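Local structure of C-type lectin domain family 4, member a4 (Mus musculus, 3VYK) at residues G36-V41 against R74-T79. The protein probably acts as a pattern-recognition receptor of dendritic cells, its C-type lectin domain binding an N-glycan with bisecting N-acetylglucosamine through a calcium ion. Numbering follows the deposited sequence.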
# COMPACT_ATOMS: atom_id res chain seq x y z
N GLY A 36 3.75 10.39 11.86
CA GLY A 36 3.89 9.31 12.84
C GLY A 36 3.36 7.98 12.36
O GLY A 36 3.06 7.10 13.16
N ALA A 37 3.26 7.83 11.04
CA ALA A 37 2.64 6.66 10.41
C ALA A 37 3.64 5.97 9.47
O ALA A 37 4.79 6.37 9.38
CB ALA A 37 1.41 7.09 9.64
N HIS A 38 3.19 4.92 8.78
CA HIS A 38 4.01 4.26 7.76
C HIS A 38 3.13 3.82 6.62
O HIS A 38 1.91 3.72 6.77
CB HIS A 38 4.76 3.05 8.35
CG HIS A 38 3.85 2.03 9.00
ND1 HIS A 38 3.20 1.07 8.29
CD2 HIS A 38 3.48 1.84 10.33
CE1 HIS A 38 2.46 0.32 9.12
NE2 HIS A 38 2.63 0.79 10.37
N LEU A 39 3.73 3.53 5.47
CA LEU A 39 2.96 2.99 4.35
C LEU A 39 2.24 1.72 4.79
O LEU A 39 2.78 0.92 5.57
CB LEU A 39 3.83 2.77 3.11
CG LEU A 39 4.22 4.06 2.37
CD1 LEU A 39 5.33 3.75 1.37
CD2 LEU A 39 3.04 4.68 1.66
N VAL A 40 1.03 1.55 4.29
CA VAL A 40 0.12 0.51 4.80
C VAL A 40 0.66 -0.92 4.68
O VAL A 40 1.27 -1.30 3.68
CB VAL A 40 -1.28 0.66 4.19
CG1 VAL A 40 -1.28 0.32 2.70
CG2 VAL A 40 -2.31 -0.14 4.96
N VAL A 41 0.43 -1.69 5.73
CA VAL A 41 0.80 -3.09 5.79
C VAL A 41 -0.50 -3.88 5.90
O VAL A 41 -1.28 -3.65 6.81
CB VAL A 41 1.72 -3.34 7.02
CG1 VAL A 41 1.87 -4.83 7.29
CG2 VAL A 41 3.08 -2.68 6.80
N ARG A 74 8.63 -8.31 1.47
CA ARG A 74 8.76 -8.01 2.90
C ARG A 74 8.03 -6.73 3.27
O ARG A 74 8.10 -5.73 2.55
CB ARG A 74 10.24 -7.91 3.32
CG ARG A 74 11.07 -9.16 3.07
CD ARG A 74 10.64 -10.30 3.98
NE ARG A 74 11.44 -11.51 3.79
CZ ARG A 74 11.10 -12.54 3.01
NH1 ARG A 74 9.96 -12.52 2.33
NH2 ARG A 74 11.90 -13.59 2.91
N TRP A 75 7.30 -6.76 4.38
CA TRP A 75 6.61 -5.57 4.87
C TRP A 75 7.57 -4.67 5.57
O TRP A 75 8.51 -5.14 6.23
CB TRP A 75 5.51 -5.96 5.86
CG TRP A 75 4.36 -6.69 5.21
CD1 TRP A 75 4.00 -8.03 5.39
CD2 TRP A 75 3.41 -6.16 4.23
NE1 TRP A 75 2.90 -8.34 4.63
CE2 TRP A 75 2.50 -7.26 3.90
CE3 TRP A 75 3.22 -4.92 3.62
CZ2 TRP A 75 1.46 -7.11 2.99
CZ3 TRP A 75 2.18 -4.78 2.70
CH2 TRP A 75 1.32 -5.84 2.39
N ILE A 76 7.34 -3.37 5.46
CA ILE A 76 8.26 -2.38 6.04
C ILE A 76 8.29 -2.35 7.57
O ILE A 76 9.26 -1.86 8.15
CB ILE A 76 8.02 -0.96 5.48
CG1 ILE A 76 6.59 -0.48 5.79
CG2 ILE A 76 8.38 -0.93 4.00
CD1 ILE A 76 6.30 0.94 5.36
N ASP A 77 7.25 -2.87 8.22
CA ASP A 77 7.24 -2.93 9.68
C ASP A 77 7.78 -4.26 10.21
O ASP A 77 7.68 -4.55 11.41
CB ASP A 77 5.85 -2.64 10.25
CG ASP A 77 4.83 -3.73 9.95
OD1 ASP A 77 5.14 -4.69 9.21
OD2 ASP A 77 3.71 -3.62 10.46
N GLN A 78 8.36 -5.04 9.30
CA GLN A 78 8.98 -6.34 9.59
C GLN A 78 8.02 -7.42 10.09
O GLN A 78 8.47 -8.49 10.52
CB GLN A 78 10.18 -6.19 10.55
CG GLN A 78 11.37 -5.45 9.95
CD GLN A 78 12.37 -5.04 11.00
OE1 GLN A 78 12.14 -4.10 11.76
NE2 GLN A 78 13.48 -5.76 11.07
N THR A 79 6.71 -7.16 10.02
CA THR A 79 5.75 -8.23 10.31
C THR A 79 5.77 -9.25 9.17
O THR A 79 6.08 -8.90 8.04
CB THR A 79 4.32 -7.71 10.56
OG1 THR A 79 3.85 -6.98 9.41
CG2 THR A 79 4.28 -6.80 11.79
O HOH W 1 2.82 -1.59 12.09
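The first torsions of Val-41 and Trp-75 turn methyl and indole toward each other: CG1 of the valine lies anti to its backbone N (chi1 167°), while CG of the tryptophan stands beside its own N (chi1 -67°). Val-41 CG1 thereby settles over one face of the indole in a CH-pi contact, 3.9 Å from the centroid of the five-membered ring. Val-41 CG2 packs 3.8 Å from Asp-77 CG. That carboxylate is gripped from within its own loop: OD1 accepts from Thr-79 N, completing an Asx turn, and from Thr-79 OG1 on its syn side at 2.6 Å. Thr-79 OG1, also bonded to His-43, touches Val-41 CG1 as well. Farther along, Ile-76 CD1 comes within 3.5 Å of Leu-39 O, the oxygen that His-38 ND1 bonds, where Ile-76 and Leu-39 also touch Trp-25 of helix 25-34. Polar joining of the segments is left to one water, which donates to Asp-77 OD2 at 2.8 Å and is weakly bonded to His-38 NE2. Mainly apolar packing thus seats the type I turn from Trp-75 to Gln-78, at the end of strand 73-75, against strand 38-39 and its exit; Val-40 and Ile-76 both bond through the backbone to Gly-64, within the mixed sheet of the C-type lectin fold.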